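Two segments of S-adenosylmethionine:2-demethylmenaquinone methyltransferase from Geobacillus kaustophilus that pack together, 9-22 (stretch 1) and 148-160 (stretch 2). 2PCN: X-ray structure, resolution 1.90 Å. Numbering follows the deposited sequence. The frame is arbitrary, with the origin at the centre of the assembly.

Stretch 1 (9-22) QFLDELQVCELPFQ
Stretch 2 (148-160) GVVVANKDLLAKN

The contact is a short antiparallel strand pair whose flank carries a charged cluster and a small apolar cluster. Strand 14-16 runs against strand 148-152 with 150° between their N-to-C directions and a closest axial approach of 4.6 Å. The register places Gln15 opposite Val151, the hydrogen-bonded pair, with CA atoms 5.1 Å apart: Gln15 N donates to Val151 O at 3.0 Å, and Val151 N donates to Gln15 O at 2.9 Å. Val16 lies opposite Val150, a non-hydrogen-bonded pair with CA atoms 4.6 Å apart. One step further, Cys17 N donates to Val149 O at 3.0 Å. The ladder then opens just enough to admit a water, which donates to Cys17 O at 2.7 Å and accepts from Val149 N at 3.1 Å. Extended backbone angles hold throughout, from -118/152 at Leu14 to -110/119 at Val16, facing -129/147 at Val150 and -123/132 at Val151.

Of the residues that cover most surface, Glu13 comes first. Glu13 closes a 3-10 segment, with Glu13 N donating a hydrogen bond to Phe10 O at 2.8 Å, and its backbone (-108/10) leads into the strand. With chi1 m, chi2 t and chi3 -62°, the carboxylate meets two lysines. Glu13 OE2 forms a salt bridge with Lys154 NZ at 3.0 Å, and Glu13 OE1 another with Lys159 NZ at 3.0 Å; the hydrogen bonds within them are weak. Lys154 arrives by a folded p, p, t, p side chain. Lys159 uses p, t, m, t and is poorly ordered.

Leu156, buried, is the apolar counterpart. It has rotamer m, t and backbone angles -76/-10, inside the type I turn from Asp155 to Ala158. Leu156 CD1 lies 3.6 Å from both Phe10 CD2 and Leu14 CD2, while Leu156 CB lies over one face of the Phe10 ring. Phe10 takes chi1 -47° and chi2 -74°. Leu14, also m, t, shares a sheet face with Val16, Val150 and Ala152; Leu14 CD2 reaches Ala152 CB at 3.6 Å and Val150 CG2 at 4.2 Å, joining the sheet to the turn.

Val149, rotamer t, serves the other end of the ladder. Val149 CB lies 4.1 Å from Cys17 CB, and Val149 CG2 4.1 Å from Phe21 CD2, with Phe21 at chi1 -71° and chi2 -79°.

The rule is economical: the register can be read from the backbone pairing, and side chains at both ends of the ladder extend the contact beyond it.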

# COMPACT_ATOMS: atom_id res chain seq x y z
N GLN A 9 -7.30 -26.17 6.90
CA GLN A 9 -8.23 -27.30 6.79
C GLN A 9 -8.39 -27.92 5.40
O GLN A 9 -8.50 -29.14 5.27
CB GLN A 9 -9.63 -26.89 7.26
CG GLN A 9 -9.77 -26.59 8.74
CD GLN A 9 -11.21 -26.30 9.12
OE1 GLN A 9 -12.09 -27.16 8.96
NE2 GLN A 9 -11.46 -25.10 9.61
N PHE A 10 -8.40 -27.08 4.36
CA PHE A 10 -8.63 -27.57 3.00
C PHE A 10 -7.62 -27.18 1.92
O PHE A 10 -7.98 -27.11 0.75
CB PHE A 10 -10.01 -27.08 2.53
CG PHE A 10 -11.11 -27.29 3.53
CD1 PHE A 10 -11.63 -28.56 3.76
CD2 PHE A 10 -11.64 -26.21 4.23
CE1 PHE A 10 -12.66 -28.76 4.68
CE2 PHE A 10 -12.67 -26.39 5.15
CZ PHE A 10 -13.18 -27.67 5.37
N LEU A 11 -6.37 -26.95 2.29
CA LEU A 11 -5.37 -26.54 1.30
C LEU A 11 -5.34 -27.41 0.05
O LEU A 11 -5.19 -26.89 -1.06
CB LEU A 11 -3.97 -26.50 1.93
CG LEU A 11 -2.85 -25.99 1.02
CD1 LEU A 11 -3.20 -24.60 0.50
CD2 LEU A 11 -1.54 -25.95 1.80
N ASP A 12 -5.49 -28.72 0.21
CA ASP A 12 -5.46 -29.64 -0.93
C ASP A 12 -6.59 -29.43 -1.93
O ASP A 12 -6.49 -29.85 -3.09
CB ASP A 12 -5.46 -31.09 -0.45
CG ASP A 12 -6.70 -31.45 0.34
OD1 ASP A 12 -7.82 -31.27 -0.18
OD2 ASP A 12 -6.56 -31.92 1.49
N GLU A 13 -7.67 -28.79 -1.49
CA GLU A 13 -8.82 -28.53 -2.36
C GLU A 13 -8.90 -27.06 -2.74
O GLU A 13 -9.90 -26.61 -3.31
CB GLU A 13 -10.12 -28.91 -1.65
CG GLU A 13 -10.30 -30.38 -1.37
CD GLU A 13 -11.58 -30.65 -0.62
OE1 GLU A 13 -11.72 -30.16 0.52
OE2 GLU A 13 -12.46 -31.36 -1.17
N LEU A 14 -7.85 -26.30 -2.42
CA LEU A 14 -7.86 -24.88 -2.69
C LEU A 14 -6.81 -24.36 -3.66
O LEU A 14 -5.73 -24.93 -3.81
CB LEU A 14 -7.70 -24.09 -1.39
CG LEU A 14 -8.81 -24.11 -0.33
CD1 LEU A 14 -8.31 -23.43 0.93
CD2 LEU A 14 -10.04 -23.41 -0.87
N GLN A 15 -7.17 -23.27 -4.32
CA GLN A 15 -6.28 -22.56 -5.23
C GLN A 15 -6.03 -21.27 -4.47
O GLN A 15 -6.98 -20.66 -3.97
CB GLN A 15 -6.98 -22.25 -6.55
CG GLN A 15 -7.07 -23.42 -7.50
CD GLN A 15 -7.68 -23.02 -8.82
OE1 GLN A 15 -8.90 -23.03 -8.98
NE2 GLN A 15 -6.83 -22.64 -9.77
N VAL A 16 -4.78 -20.86 -4.36
CA VAL A 16 -4.44 -19.64 -3.64
C VAL A 16 -3.98 -18.57 -4.63
O VAL A 16 -2.99 -18.76 -5.34
CB VAL A 16 -3.32 -19.90 -2.61
CG1 VAL A 16 -2.99 -18.61 -1.87
CG2 VAL A 16 -3.77 -20.97 -1.62
N CYS A 17 -4.71 -17.46 -4.67
CA CYS A 17 -4.36 -16.38 -5.58
C CYS A 17 -2.99 -15.80 -5.24
O CYS A 17 -2.71 -15.47 -4.09
CB CYS A 17 -5.43 -15.28 -5.52
SG CYS A 17 -5.23 -14.01 -6.79
N GLU A 18 -2.15 -15.67 -6.26
CA GLU A 18 -0.79 -15.16 -6.10
C GLU A 18 -0.73 -13.65 -6.27
O GLU A 18 0.27 -13.02 -5.91
CB GLU A 18 0.13 -15.83 -7.11
CG GLU A 18 0.22 -17.34 -6.94
CD GLU A 18 0.82 -18.02 -8.15
OE1 GLU A 18 1.87 -17.54 -8.64
OE2 GLU A 18 0.25 -19.03 -8.61
N LEU A 19 -1.79 -13.08 -6.81
CA LEU A 19 -1.86 -11.64 -7.03
C LEU A 19 -2.40 -10.95 -5.78
O LEU A 19 -3.51 -11.24 -5.33
CB LEU A 19 -2.77 -11.34 -8.22
CG LEU A 19 -3.05 -9.88 -8.56
CD1 LEU A 19 -1.76 -9.18 -8.98
CD2 LEU A 19 -4.08 -9.81 -9.68
N PRO A 20 -1.61 -10.04 -5.19
CA PRO A 20 -2.05 -9.32 -4.00
C PRO A 20 -3.01 -8.22 -4.41
O PRO A 20 -2.73 -7.46 -5.34
CB PRO A 20 -0.75 -8.78 -3.42
CG PRO A 20 0.04 -8.48 -4.65
CD PRO A 20 -0.20 -9.71 -5.50
N PHE A 21 -4.14 -8.12 -3.73
CA PHE A 21 -5.13 -7.10 -4.04
C PHE A 21 -5.17 -6.00 -3.00
O PHE A 21 -4.77 -6.21 -1.85
CB PHE A 21 -6.54 -7.72 -4.11
CG PHE A 21 -6.77 -8.60 -5.29
CD1 PHE A 21 -7.05 -8.05 -6.54
CD2 PHE A 21 -6.75 -9.98 -5.16
CE1 PHE A 21 -7.31 -8.87 -7.64
CE2 PHE A 21 -7.01 -10.81 -6.25
CZ PHE A 21 -7.29 -10.25 -7.49
N GLN A 22 -5.67 -4.84 -3.40
CA GLN A 22 -5.84 -3.73 -2.48
C GLN A 22 -7.32 -3.88 -2.14
O GLN A 22 -8.12 -4.20 -3.02
CB GLN A 22 -5.62 -2.39 -3.17
CG GLN A 22 -4.23 -2.21 -3.76
CD GLN A 22 -3.13 -2.44 -2.75
OE1 GLN A 22 -3.14 -1.85 -1.66
NE2 GLN A 22 -2.18 -3.30 -3.09
N GLY A 148 -5.66 -12.71 2.12
CA GLY A 148 -5.57 -13.16 0.74
C GLY A 148 -6.89 -13.62 0.17
O GLY A 148 -7.96 -13.31 0.70
N VAL A 149 -6.81 -14.37 -0.93
CA VAL A 149 -7.99 -14.88 -1.61
C VAL A 149 -7.76 -16.33 -2.02
O VAL A 149 -6.75 -16.66 -2.63
CB VAL A 149 -8.28 -14.05 -2.89
CG1 VAL A 149 -9.50 -14.62 -3.61
CG2 VAL A 149 -8.50 -12.59 -2.52
N VAL A 150 -8.71 -17.20 -1.67
CA VAL A 150 -8.61 -18.61 -2.01
C VAL A 150 -9.89 -19.07 -2.69
O VAL A 150 -10.98 -18.58 -2.39
CB VAL A 150 -8.35 -19.47 -0.75
CG1 VAL A 150 -7.06 -19.02 -0.08
CG2 VAL A 150 -9.52 -19.37 0.22
N VAL A 151 -9.74 -20.01 -3.62
CA VAL A 151 -10.88 -20.53 -4.38
C VAL A 151 -11.05 -22.04 -4.25
O VAL A 151 -10.09 -22.79 -4.39
CB VAL A 151 -10.71 -20.19 -5.87
CG1 VAL A 151 -11.88 -20.74 -6.67
CG2 VAL A 151 -10.59 -18.68 -6.05
N ALA A 152 -12.28 -22.47 -3.99
CA ALA A 152 -12.60 -23.89 -3.87
C ALA A 152 -13.62 -24.22 -4.95
O ALA A 152 -14.34 -23.33 -5.42
CB ALA A 152 -13.17 -24.19 -2.49
N ASN A 153 -13.70 -25.48 -5.36
CA ASN A 153 -14.65 -25.85 -6.40
C ASN A 153 -16.06 -26.09 -5.87
O ASN A 153 -16.94 -26.51 -6.62
CB ASN A 153 -14.15 -27.09 -7.16
CG ASN A 153 -12.98 -26.78 -8.07
OD1 ASN A 153 -12.45 -27.66 -8.74
ND2 ASN A 153 -12.58 -25.51 -8.12
N LYS A 154 -16.26 -25.81 -4.59
CA LYS A 154 -17.57 -25.97 -3.97
C LYS A 154 -17.60 -25.35 -2.58
O LYS A 154 -16.55 -25.00 -2.03
CB LYS A 154 -17.94 -27.46 -3.89
CG LYS A 154 -16.87 -28.37 -3.31
CD LYS A 154 -16.71 -28.21 -1.81
CE LYS A 154 -15.73 -29.23 -1.25
NZ LYS A 154 -14.39 -29.12 -1.89
N ASP A 155 -18.79 -25.20 -2.02
CA ASP A 155 -18.94 -24.61 -0.70
C ASP A 155 -18.27 -25.52 0.33
O ASP A 155 -18.75 -26.62 0.60
CB ASP A 155 -20.42 -24.45 -0.36
CG ASP A 155 -20.65 -23.58 0.86
OD1 ASP A 155 -19.98 -23.81 1.89
OD2 ASP A 155 -21.50 -22.66 0.79
N LEU A 156 -17.15 -25.06 0.88
CA LEU A 156 -16.40 -25.84 1.86
C LEU A 156 -17.05 -25.86 3.24
O LEU A 156 -16.64 -26.63 4.11
CB LEU A 156 -14.97 -25.30 1.98
CG LEU A 156 -14.06 -25.42 0.76
CD1 LEU A 156 -12.70 -24.83 1.07
CD2 LEU A 156 -13.92 -26.89 0.37
N LEU A 157 -18.06 -25.02 3.44
CA LEU A 157 -18.73 -24.94 4.73
C LEU A 157 -20.13 -25.53 4.70
O LEU A 157 -20.94 -25.29 5.60
CB LEU A 157 -18.79 -23.49 5.19
CG LEU A 157 -17.42 -22.80 5.27
CD1 LEU A 157 -17.61 -21.33 5.57
CD2 LEU A 157 -16.57 -23.47 6.34
N ALA A 158 -20.42 -26.31 3.66
CA ALA A 158 -21.72 -26.96 3.51
C ALA A 158 -21.49 -28.41 3.11
O ALA A 158 -22.44 -29.15 2.87
CB ALA A 158 -22.53 -26.24 2.44
N LYS A 159 -20.22 -28.79 3.05
CA LYS A 159 -19.84 -30.15 2.67
C LYS A 159 -19.76 -31.07 3.88
O LYS A 159 -19.76 -30.62 5.03
CB LYS A 159 -18.48 -30.13 1.97
CG LYS A 159 -17.37 -29.48 2.78
CD LYS A 159 -16.01 -29.66 2.13
CE LYS A 159 -15.61 -31.13 2.07
NZ LYS A 159 -14.27 -31.32 1.47
N ASN A 160 -19.68 -32.37 3.61
CA ASN A 160 -19.58 -33.38 4.65
C ASN A 160 -18.68 -34.51 4.17
O ASN A 160 -18.22 -35.34 4.95
CB ASN A 160 -20.97 -33.94 4.98
CG ASN A 160 -21.67 -34.54 3.77
OD1 ASN A 160 -21.19 -35.50 3.17
ND2 ASN A 160 -22.81 -33.96 3.40
O HOH W 1 -3.90 -14.52 -1.84